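Local coordinates for protein glucuronan lyase A (Trichoderma reesei, PDB 2ZZJ) that probably cleaves beta-1,4-linked glucuronan from within the chain by a lyase reaction, and binds a calcium ion, at residues 38-43 / 219-224; 8-13 / 22-27; 70-75 / 87-92; 51-56 / 194-199. One frame throughout, in Å; residues are numbered along the deposited sequence.

Interaction 1: residues 38-43 / 219-224. With CA (calcium ion), chain B.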
# COMPACT_ATOMS: atom_id res chain seq x y z
N LEU A 38 -5.89 13.49 3.32
CA LEU A 38 -4.61 13.72 2.67
C LEU A 38 -4.76 13.56 1.19
O LEU A 38 -5.45 12.65 0.75
CB LEU A 38 -3.57 12.73 3.17
CG LEU A 38 -3.21 12.89 4.65
CD1 LEU A 38 -2.25 11.78 5.11
CD2 LEU A 38 -2.59 14.27 4.94
N LYS A 39 -4.13 14.46 0.43
CA LYS A 39 -4.11 14.37 -1.03
C LYS A 39 -2.68 14.07 -1.48
O LYS A 39 -1.75 14.80 -1.11
CB LYS A 39 -4.58 15.68 -1.67
CG LYS A 39 -4.60 15.64 -3.20
CD LYS A 39 -5.15 16.92 -3.81
CE LYS A 39 -4.25 18.11 -3.46
NZ LYS A 39 -4.59 19.24 -4.43
N MET A 40 -2.49 13.00 -2.24
CA MET A 40 -1.18 12.64 -2.79
C MET A 40 -1.24 12.87 -4.29
O MET A 40 -2.20 12.44 -4.95
CB MET A 40 -0.84 11.16 -2.54
CG MET A 40 -0.33 10.83 -1.13
SD MET A 40 -1.48 11.32 0.13
CE MET A 40 -0.89 10.27 1.46
N THR A 41 -0.23 13.54 -4.84
CA THR A 41 -0.13 13.70 -6.31
C THR A 41 1.24 13.30 -6.82
O THR A 41 2.26 13.37 -6.08
CB THR A 41 -0.51 15.13 -6.79
OG1 THR A 41 0.62 16.02 -6.65
CG2 THR A 41 -1.71 15.66 -6.04
N GLN A 42 1.28 12.85 -8.07
CA GLN A 42 2.54 12.61 -8.76
C GLN A 42 2.45 13.11 -10.20
O GLN A 42 1.36 13.12 -10.79
CB GLN A 42 2.94 11.13 -8.75
CG GLN A 42 3.79 10.73 -7.52
CD GLN A 42 5.17 11.41 -7.59
OE1 GLN A 42 5.60 11.84 -8.68
NE2 GLN A 42 5.86 11.52 -6.45
N THR A 43 3.58 13.54 -10.76
CA THR A 43 3.59 14.16 -12.09
C THR A 43 4.68 13.52 -12.90
O THR A 43 5.85 13.48 -12.48
CB THR A 43 3.83 15.70 -12.01
OG1 THR A 43 2.80 16.33 -11.26
CG2 THR A 43 3.87 16.33 -13.43
N VAL A 219 -4.60 10.96 -5.79
CA VAL A 219 -5.29 9.97 -4.95
C VAL A 219 -5.40 10.59 -3.55
O VAL A 219 -4.41 11.19 -3.07
CB VAL A 219 -4.53 8.63 -4.88
CG1 VAL A 219 -5.36 7.61 -3.98
CG2 VAL A 219 -4.30 8.04 -6.30
N TRP A 220 -6.57 10.48 -2.92
CA TRP A 220 -6.81 10.98 -1.57
C TRP A 220 -6.84 9.80 -0.59
O TRP A 220 -7.18 8.68 -1.01
CB TRP A 220 -8.13 11.72 -1.49
CG TRP A 220 -8.16 13.04 -2.21
CD1 TRP A 220 -8.14 14.29 -1.65
CD2 TRP A 220 -8.18 13.24 -3.62
NE1 TRP A 220 -8.18 15.28 -2.64
CE2 TRP A 220 -8.20 14.64 -3.85
CE3 TRP A 220 -8.19 12.38 -4.71
CZ2 TRP A 220 -8.21 15.18 -5.13
CZ3 TRP A 220 -8.23 12.93 -6.00
CH2 TRP A 220 -8.24 14.31 -6.19
N TYR A 221 -6.48 10.06 0.67
CA TYR A 221 -6.50 9.04 1.71
C TYR A 221 -7.10 9.60 2.98
O TYR A 221 -7.01 10.81 3.24
CB TYR A 221 -5.07 8.61 2.05
CG TYR A 221 -4.40 7.83 0.96
CD1 TYR A 221 -4.42 6.43 0.97
CD2 TYR A 221 -3.77 8.48 -0.09
CE1 TYR A 221 -3.78 5.68 -0.07
CE2 TYR A 221 -3.14 7.75 -1.14
CZ TYR A 221 -3.15 6.37 -1.10
OH TYR A 221 -2.48 5.70 -2.10
N ASP A 222 -7.63 8.72 3.80
CA ASP A 222 -8.18 9.13 5.09
C ASP A 222 -8.34 7.91 5.99
O ASP A 222 -8.33 6.77 5.51
CB ASP A 222 -9.54 9.79 4.84
CG ASP A 222 -9.97 10.72 5.99
OD1 ASP A 222 -9.27 10.79 7.04
OD2 ASP A 222 -11.03 11.35 5.82
N GLU A 223 -8.55 8.16 7.29
CA GLU A 223 -9.02 7.17 8.20
C GLU A 223 -8.14 5.88 8.14
O GLU A 223 -8.64 4.80 7.83
CB GLU A 223 -10.52 6.88 7.90
CG GLU A 223 -11.30 6.26 9.02
CD GLU A 223 -11.52 7.20 10.24
OE1 GLU A 223 -12.17 6.68 11.18
OE2 GLU A 223 -11.04 8.37 10.29
N VAL A 224 -6.85 6.03 8.43
CA VAL A 224 -5.91 4.91 8.41
C VAL A 224 -5.73 4.40 9.83
O VAL A 224 -5.64 5.22 10.78
CB VAL A 224 -4.52 5.33 7.84
CG1 VAL A 224 -3.61 4.09 7.65
CG2 VAL A 224 -4.67 6.09 6.49
CA CA B . -10.58 12.60 8.05
O HOH W 1 -11.24 10.97 9.71
O HOH W 2 -10.44 14.42 9.74

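Interaction 2: residues 8-13 / 22-27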
# COMPACT_ATOMS: atom_id res chain seq x y z
N GLY A 8 -6.47 11.61 8.71
CA GLY A 8 -6.27 12.40 7.48
C GLY A 8 -5.55 13.70 7.77
O GLY A 8 -5.95 14.76 7.29
N HIS A 9 -4.45 13.60 8.52
CA HIS A 9 -3.58 14.73 8.87
C HIS A 9 -2.10 14.33 8.75
O HIS A 9 -1.72 13.15 8.89
CB HIS A 9 -3.85 15.17 10.32
CG HIS A 9 -5.02 16.10 10.48
ND1 HIS A 9 -6.21 15.71 11.06
CD2 HIS A 9 -5.18 17.40 10.12
CE1 HIS A 9 -7.04 16.73 11.06
NE2 HIS A 9 -6.45 17.76 10.49
N LEU A 10 -1.25 15.32 8.52
CA LEU A 10 0.15 15.08 8.47
C LEU A 10 0.66 14.61 9.82
O LEU A 10 1.55 13.78 9.89
CB LEU A 10 0.90 16.35 8.04
CG LEU A 10 0.69 16.76 6.56
CD1 LEU A 10 1.46 18.06 6.27
CD2 LEU A 10 1.12 15.63 5.62
N ASN A 11 0.08 15.14 10.89
CA ASN A 11 0.57 14.76 12.22
C ASN A 11 0.43 13.25 12.47
O ASN A 11 -0.65 12.69 12.23
CB ASN A 11 -0.15 15.51 13.32
CG ASN A 11 0.57 15.35 14.68
OD1 ASN A 11 1.76 15.03 14.73
ND2 ASN A 11 -0.16 15.54 15.75
N GLY A 12 1.51 12.62 12.91
CA GLY A 12 1.44 11.25 13.41
C GLY A 12 2.13 10.28 12.50
O GLY A 12 2.40 9.16 12.89
N TRP A 13 2.39 10.69 11.26
CA TRP A 13 3.19 9.88 10.33
C TRP A 13 4.65 10.17 10.63
O TRP A 13 5.00 11.31 10.92
CB TRP A 13 2.89 10.27 8.89
CG TRP A 13 1.47 10.06 8.53
CD1 TRP A 13 0.50 11.01 8.42
CD2 TRP A 13 0.85 8.81 8.22
NE1 TRP A 13 -0.70 10.43 8.06
CE2 TRP A 13 -0.51 9.07 7.95
CE3 TRP A 13 1.31 7.49 8.14
CZ2 TRP A 13 -1.42 8.05 7.59
CZ3 TRP A 13 0.40 6.47 7.79
CH2 TRP A 13 -0.95 6.77 7.51
N GLY A 22 6.25 15.29 -6.82
CA GLY A 22 5.12 14.82 -5.99
C GLY A 22 4.72 15.78 -4.89
O GLY A 22 5.55 16.57 -4.40
N THR A 23 3.45 15.74 -4.49
CA THR A 23 2.96 16.50 -3.34
C THR A 23 2.23 15.56 -2.38
O THR A 23 1.76 14.50 -2.79
CB THR A 23 2.03 17.68 -3.74
OG1 THR A 23 0.82 17.21 -4.35
CG2 THR A 23 2.76 18.65 -4.71
N VAL A 24 2.18 15.95 -1.11
CA VAL A 24 1.34 15.32 -0.08
C VAL A 24 0.87 16.48 0.76
O VAL A 24 1.70 17.19 1.38
CB VAL A 24 2.13 14.33 0.82
CG1 VAL A 24 1.24 13.79 1.97
CG2 VAL A 24 2.72 13.14 0.02
N SER A 25 -0.43 16.70 0.81
CA SER A 25 -0.94 17.84 1.56
C SER A 25 -2.24 17.50 2.27
O SER A 25 -2.91 16.52 1.91
CB SER A 25 -1.15 19.02 0.61
OG SER A 25 -2.10 18.68 -0.37
N GLU A 26 -2.61 18.32 3.26
CA GLU A 26 -3.93 18.20 3.89
C GLU A 26 -4.95 19.03 3.16
O GLU A 26 -4.66 20.18 2.77
CB GLU A 26 -3.88 18.68 5.36
CG GLU A 26 -2.85 18.02 6.14
CD GLU A 26 -2.81 18.51 7.57
OE1 GLU A 26 -3.29 19.64 7.84
OE2 GLU A 26 -2.27 17.78 8.41
N VAL A 27 -6.15 18.47 2.96
CA VAL A 27 -7.23 19.16 2.29
C VAL A 27 -8.49 19.03 3.14
O VAL A 27 -8.57 18.13 3.99
CB VAL A 27 -7.48 18.60 0.86
CG1 VAL A 27 -6.20 18.72 0.01
CG2 VAL A 27 -7.98 17.11 0.91
O HOH W 3 -1.70 17.65 10.87

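Interaction 3: residues 70-75 / 87-92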
# COMPACT_ATOMS: atom_id res chain seq x y z
N TYR A 70 -5.32 -3.92 9.24
CA TYR A 70 -4.99 -2.60 8.68
C TYR A 70 -6.24 -2.10 7.95
O TYR A 70 -6.90 -2.88 7.27
CB TYR A 70 -3.87 -2.75 7.64
CG TYR A 70 -2.66 -3.43 8.24
CD1 TYR A 70 -1.63 -2.67 8.84
CD2 TYR A 70 -2.57 -4.82 8.29
CE1 TYR A 70 -0.51 -3.32 9.44
CE2 TYR A 70 -1.47 -5.45 8.90
CZ TYR A 70 -0.46 -4.69 9.44
OH TYR A 70 0.61 -5.31 10.03
N GLY A 71 -6.53 -0.82 8.05
CA GLY A 71 -7.69 -0.24 7.36
C GLY A 71 -7.28 1.12 6.80
O GLY A 71 -6.48 1.84 7.42
N PHE A 72 -7.81 1.48 5.64
CA PHE A 72 -7.67 2.86 5.14
C PHE A 72 -8.75 3.16 4.15
O PHE A 72 -9.34 2.21 3.55
CB PHE A 72 -6.31 3.16 4.54
CG PHE A 72 -5.96 2.29 3.36
CD1 PHE A 72 -6.09 2.78 2.06
CD2 PHE A 72 -5.48 0.98 3.55
CE1 PHE A 72 -5.75 1.98 0.94
CE2 PHE A 72 -5.15 0.17 2.45
CZ PHE A 72 -5.29 0.67 1.15
N ALA A 73 -9.04 4.45 4.00
CA ALA A 73 -9.92 4.83 2.91
C ALA A 73 -9.08 5.50 1.82
O ALA A 73 -8.11 6.19 2.13
CB ALA A 73 -11.00 5.79 3.41
N PHE A 74 -9.45 5.30 0.57
CA PHE A 74 -8.78 5.99 -0.55
C PHE A 74 -9.77 6.35 -1.65
O PHE A 74 -10.85 5.77 -1.72
CB PHE A 74 -7.60 5.17 -1.12
CG PHE A 74 -8.04 4.07 -2.06
CD1 PHE A 74 -8.08 4.29 -3.44
CD2 PHE A 74 -8.48 2.83 -1.55
CE1 PHE A 74 -8.51 3.27 -4.33
CE2 PHE A 74 -8.93 1.79 -2.44
CZ PHE A 74 -8.94 2.03 -3.81
N ARG A 75 -9.37 7.29 -2.50
CA ARG A 75 -10.23 7.82 -3.53
C ARG A 75 -9.36 8.21 -4.71
O ARG A 75 -8.39 8.95 -4.56
CB ARG A 75 -10.94 9.06 -2.99
CG ARG A 75 -11.89 9.71 -4.00
CD ARG A 75 -12.34 11.04 -3.43
NE ARG A 75 -13.35 11.69 -4.27
CZ ARG A 75 -13.06 12.49 -5.29
NH1 ARG A 75 -11.81 12.72 -5.61
NH2 ARG A 75 -14.03 13.08 -5.98
N TYR A 87 -0.45 1.69 -10.68
CA TYR A 87 -0.32 2.83 -9.75
C TYR A 87 -0.52 2.24 -8.37
O TYR A 87 -1.59 1.74 -8.05
CB TYR A 87 -1.33 3.96 -10.05
CG TYR A 87 -1.07 4.60 -11.40
CD1 TYR A 87 -0.18 5.66 -11.51
CD2 TYR A 87 -1.68 4.09 -12.57
CE1 TYR A 87 0.08 6.24 -12.76
CE2 TYR A 87 -1.42 4.67 -13.83
CZ TYR A 87 -0.53 5.74 -13.90
OH TYR A 87 -0.22 6.34 -15.11
N ASN A 88 0.55 2.24 -7.58
CA ASN A 88 0.54 1.58 -6.29
C ASN A 88 -0.09 2.54 -5.29
O ASN A 88 0.14 3.75 -5.36
CB ASN A 88 1.96 1.22 -5.87
CG ASN A 88 2.00 0.13 -4.81
OD1 ASN A 88 1.87 -1.07 -5.12
ND2 ASN A 88 2.16 0.53 -3.56
N ILE A 89 -0.92 2.01 -4.39
CA ILE A 89 -1.60 2.87 -3.42
C ILE A 89 -1.23 2.62 -1.93
O ILE A 89 -1.52 3.48 -1.09
CB ILE A 89 -3.14 2.88 -3.59
CG1 ILE A 89 -3.76 1.48 -3.37
CG2 ILE A 89 -3.56 3.45 -5.00
CD1 ILE A 89 -5.33 1.50 -3.34
N ALA A 90 -0.63 1.46 -1.63
CA ALA A 90 -0.15 1.14 -0.25
C ALA A 90 0.90 0.05 -0.33
O ALA A 90 0.90 -0.77 -1.28
CB ALA A 90 -1.31 0.67 0.63
N GLN A 91 1.80 0.00 0.65
CA GLN A 91 2.78 -1.09 0.64
C GLN A 91 3.40 -1.28 1.98
O GLN A 91 3.52 -0.30 2.75
CB GLN A 91 3.88 -0.83 -0.39
CG GLN A 91 4.64 0.48 -0.26
CD GLN A 91 5.93 0.50 -1.11
OE1 GLN A 91 6.48 -0.56 -1.43
NE2 GLN A 91 6.38 1.68 -1.48
N PHE A 92 3.79 -2.53 2.24
CA PHE A 92 4.67 -2.87 3.37
C PHE A 92 6.06 -3.04 2.83
O PHE A 92 6.26 -3.70 1.77
CB PHE A 92 4.21 -4.16 4.01
CG PHE A 92 2.88 -4.03 4.72
CD1 PHE A 92 2.85 -3.63 6.07
CD2 PHE A 92 1.69 -4.30 4.06
CE1 PHE A 92 1.63 -3.53 6.75
CE2 PHE A 92 0.47 -4.18 4.74
CZ PHE A 92 0.45 -3.78 6.09

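Interaction 4: residues 51-56 / 194-199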
# COMPACT_ATOMS: atom_id res chain seq x y z
N ARG A 51 12.36 7.61 -9.15
CA ARG A 51 11.06 7.00 -8.82
C ARG A 51 10.04 8.04 -8.40
O ARG A 51 10.37 9.22 -8.27
CB ARG A 51 11.23 5.86 -7.79
CG ARG A 51 11.87 4.63 -8.41
CD ARG A 51 12.02 3.48 -7.45
NE ARG A 51 12.65 2.29 -8.05
CZ ARG A 51 13.97 2.11 -8.17
NH1 ARG A 51 14.81 3.05 -7.73
NH2 ARG A 51 14.46 0.99 -8.71
N TYR A 52 8.79 7.61 -8.24
CA TYR A 52 7.68 8.54 -8.15
C TYR A 52 6.80 8.17 -6.95
O TYR A 52 5.63 7.79 -7.12
CB TYR A 52 6.85 8.42 -9.43
CG TYR A 52 7.46 9.01 -10.71
CD1 TYR A 52 7.29 10.35 -11.04
CD2 TYR A 52 8.14 8.17 -11.63
CE1 TYR A 52 7.82 10.88 -12.25
CE2 TYR A 52 8.66 8.70 -12.84
CZ TYR A 52 8.49 10.04 -13.13
OH TYR A 52 8.99 10.54 -14.33
N HIS A 53 7.36 8.27 -5.75
CA HIS A 53 6.63 7.99 -4.51
C HIS A 53 6.07 9.27 -3.92
O HIS A 53 6.81 10.23 -3.69
CB HIS A 53 7.57 7.46 -3.43
CG HIS A 53 8.19 6.14 -3.71
ND1 HIS A 53 9.39 6.01 -4.38
CD2 HIS A 53 7.84 4.89 -3.31
CE1 HIS A 53 9.74 4.74 -4.41
NE2 HIS A 53 8.82 4.04 -3.77
N SER A 54 4.77 9.28 -3.64
CA SER A 54 4.19 10.33 -2.77
C SER A 54 3.48 9.57 -1.64
O SER A 54 2.35 9.11 -1.83
CB SER A 54 3.22 11.22 -3.52
OG SER A 54 3.89 12.12 -4.39
N GLU A 55 4.13 9.41 -0.49
CA GLU A 55 3.68 8.47 0.55
C GLU A 55 3.85 9.06 1.95
O GLU A 55 4.64 10.02 2.15
CB GLU A 55 4.51 7.16 0.49
CG GLU A 55 4.23 6.24 -0.73
CD GLU A 55 5.20 5.08 -0.83
OE1 GLU A 55 6.41 5.26 -0.50
OE2 GLU A 55 4.76 3.97 -1.23
N VAL A 56 3.10 8.51 2.90
CA VAL A 56 3.33 8.77 4.31
C VAL A 56 3.62 7.44 4.97
O VAL A 56 3.05 6.41 4.59
CB VAL A 56 2.17 9.48 4.99
CG1 VAL A 56 2.07 10.91 4.43
CG2 VAL A 56 0.81 8.68 4.75
N GLN A 194 7.71 -1.35 7.40
CA GLN A 194 6.90 -0.14 7.49
C GLN A 194 5.57 -0.40 6.79
O GLN A 194 5.47 -1.26 5.93
CB GLN A 194 7.57 1.01 6.77
CG GLN A 194 9.03 1.25 7.12
CD GLN A 194 9.60 2.34 6.29
OE1 GLN A 194 9.12 2.62 5.19
NE2 GLN A 194 10.65 2.98 6.80
N PHE A 195 4.54 0.34 7.20
CA PHE A 195 3.27 0.34 6.48
C PHE A 195 3.18 1.73 5.88
O PHE A 195 3.17 2.74 6.61
CB PHE A 195 2.12 0.09 7.45
CG PHE A 195 0.76 0.21 6.83
CD1 PHE A 195 0.50 -0.34 5.56
CD2 PHE A 195 -0.26 0.89 7.50
CE1 PHE A 195 -0.78 -0.24 4.97
CE2 PHE A 195 -1.57 1.00 6.92
CZ PHE A 195 -1.82 0.44 5.66
N ARG A 196 3.16 1.80 4.55
CA ARG A 196 3.06 3.08 3.86
C ARG A 196 1.73 3.17 3.11
O ARG A 196 1.27 2.17 2.51
CB ARG A 196 4.17 3.24 2.84
CG ARG A 196 5.57 3.10 3.42
CD ARG A 196 6.52 3.45 2.34
NE ARG A 196 7.91 3.32 2.78
CZ ARG A 196 8.94 3.41 1.96
NH1 ARG A 196 8.75 3.64 0.65
NH2 ARG A 196 10.17 3.25 2.45
N VAL A 197 1.14 4.36 3.14
CA VAL A 197 0.03 4.62 2.21
C VAL A 197 0.39 5.80 1.31
O VAL A 197 1.02 6.78 1.75
CB VAL A 197 -1.39 4.77 2.90
CG1 VAL A 197 -1.77 3.52 3.73
CG2 VAL A 197 -1.51 6.08 3.70
N GLY A 198 -0.00 5.71 0.05
CA GLY A 198 0.27 6.82 -0.85
C GLY A 198 0.44 6.40 -2.29
O GLY A 198 0.57 5.20 -2.60
N LEU A 199 0.46 7.41 -3.16
CA LEU A 199 0.52 7.17 -4.61
C LEU A 199 1.98 6.93 -4.97
O LEU A 199 2.83 7.84 -4.82
CB LEU A 199 -0.03 8.38 -5.36
CG LEU A 199 0.12 8.32 -6.90
CD1 LEU A 199 -0.58 7.05 -7.51
CD2 LEU A 199 -0.47 9.58 -7.46
O HOH W 4 2.35 3.11 -2.23

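Interaction 1: residues 38-43 / 219-224
Leu-38 and Tyr-221 exchange two backbone hydrogen bonds, Leu-38 N to Tyr-221 O at 2.9 Å and Tyr-221 N to Leu-38 O at 2.8 Å. Met-40 and Val-219 form the next such pair, with Met-40 N 2.8 Å from Val-219 O. Between them Lys-39 and Trp-220 make a non-hydrogen-bonded pair, so 38-43 and 219-224 are antiparallel neighbours in one sheet of the beta-jelly roll.

The aromatic contacts differ on the two faces. Lys-39 lies alongside the indole of Trp-220: with CG anti to the backbone N (chi1 -179°), CG stands over the five-membered ring, 3.9 Å from its centroid, in a CH-pi contact offset toward the rim. Arg-75 adds a cation-pi contact to this indole. On the face bearing Met-40 and Tyr-221, a bend at chi2 (57°) places Met-40 SD 3.7 Å from Tyr-221 CD2, an oblique Met-aromatic contact, while Tyr-221 OH bonds to Ile-89 O of the facing sheet.

Metal bonds follow next along the strand. Both carboxylate oxygens of Asp-222 bind the calcium ion, OD2 at 2.6 Å, beside two waters and the backbone oxygens of Asp-7, Lys-33 and Ser-36. Water 1 also donates to Glu-223 OE2. The ion probably offsets the charge of the buried Asp-222 carboxylate while fastening this strand to the three other coordinating residues.

Interaction 2: residues 8-13 / 22-27
His-9 and Leu-10 meet Glu-26 in a surface contact, where the loop joining strands 2-6 and 15-18 lies against strand 23-27. A single direct hydrogen bond carries it: Leu-10 N donates to Glu-26 OE2 at 2.7 Å, nearly straight at 171°, and uses the anti lone pair, the one turned away from the other oxygen. Glu-26 gets there with a chain that runs extended beyond CG, chi2 being 179°.

The same oxygen serves further partners. Water 3 donates to Glu-26 OE2 and accepts from Asn-11 N, which ties the carboxylate to a second backbone amide. OE2 also lies at the edge of the imidazole, in its plane, 3.4 Å from His-9 CD2, with the carboxylate turned steeply against the ring. His-9 ND1 faces another acceptor, Asp-7 OD1, and that hydrogen bond probably helps to hold the rotation of the ring.

Apolar contact is slight. Leu-10 CG touches Glu-26 CG at 3.8 Å, and Leu-10 CD2 reaches Val-24 CG1 at 4.1 Å.

Beyond Leu-10 the loop folds into a type II beta turn from Leu-10 to Trp-13, closed by a weak bond from Trp-13 N to Leu-10 O of 3.5 Å. Gly-12 occupies its third position with phi at 111°. At the other end of the loop, Gly-8 O accepts from Ser-36 OG. Since Asp-7 and Ser-36 both bind the calcium ion, His-9 and Gly-8 belong to the second shell of that metal site, at the margin of the jelly roll.

Interaction 3: residues 70-75 / 87-92
Tyr-70 and Phe-92 reach toward each other tip to tip across the interior of a beta sandwich, the jelly roll, whose two sheets are represented by strands 70-75 and 87-92. The strand axes lie 9.6 Å apart and run nearly antiparallel at 167°; no hydrogen bond joins them, so side chains make the whole contact.

The rings form a T-shaped pair: the edge of Phe-92 enters the face of Tyr-70, with centroids 4.7 Å apart and planes at 77°. Phe-92 CZ stands over the centre of the Tyr-70 ring, and Phe-92 CE1 approaches Tyr-70 CE1 at 3.4 Å. Further along, Ile-89 CD1 sits over the centre of the Phe-74 ring in a CH-pi contact, 3.5 Å from the ring centroid and 6° off its normal. Between these two contacts Phe-72 CZ packs on Ala-90 CB at 4.0 Å.

A second shell sets these groups. Tyr-70 OH is hydrogen-bonded to Gly-61 O and to Trp-160 NE1, which holds its ring, while Phe-92 is stacked on Phe-195. An alanine in place of Tyr-70 would probably leave the edge of Phe-92 without its aromatic face and Gly-61 O and Trp-160 NE1 without their hydroxyl partner. Ile-89 and Ala-90 form a classic beta bulge opposite Ile-112, and as a result both consecutive side chains point to the facing sheet. One residue before the bulge, Asn-88 ND2 donates to Ala-90 O at 2.9 Å, coming from well above the carbonyl plane.

Interaction 4: residues 51-56 / 194-199
Val-56 and Val-197 pair through two backbone hydrogen bonds, Val-56 N to Val-197 O at 2.9 Å and Val-197 N to Val-56 O at 3.2 Å. Ser-54 and Leu-199 form a second antiparallel pair, in which Ser-54 N donates to Leu-199 O at 2.7 Å while the return bond is weak. Between them Glu-55 faces Gly-198, with CA atoms only 4.0 Å apart. A side chain on Gly-198 would clash with Ser-54 O and Glu-55 CA, and its phi of 151° suits a residue without CB.

The ionic contact lies beside this backbone. Arg-196 NH1 donates to Glu-55 OE1 at 3.1 Å, meeting it on the syn side, with guanidinium and carboxylate planes 84° apart. The arginine chain is extended, and its NE and NH2 both grip Gln-194 OE1 side-on, at 2.8 Å from NE and 3.0 Å from NH2. Glu-55 has further partners: Arg-17 forms a salt bridge to OE1, Gln-91 NE2 bonds to OE2, and water 4 links OE2 to Gly-198 O. An alanine in place of Arg-196 would probably leave Gln-194 OE1 without both donors, its amide free to turn, and Glu-55 balanced mainly by Arg-17.

Apolar packing is concentrated at the valines, where Val-56 CG2 touches Val-197 CG2 at 3.6 Å on the face turned to Met-40 and Tyr-221. The whole is an antiparallel strand pair of the jelly roll in which the second strand turns a corner at Gly-198.

Interaction 2 closes first, a short loop near the N terminus that is finished before interaction 1 opens at 38-43. The long loop of interaction 1, closed only at 219-224, contains interaction 4 (51-56 with 194-199), which in turn encloses interaction 3 (70-75 with 87-92); none of them cross. Interactions 1 and 2 share a sheet, in which strands 23-27 and 37-43 are neighbours, and both border the calcium site. Interaction 4 belongs to the facing sheet, and interaction 3 spans the two. Direct contacts link the set: Thr-41 O meets Ser-54 OG, and Gln-91 O probably accepts from Arg-196 N.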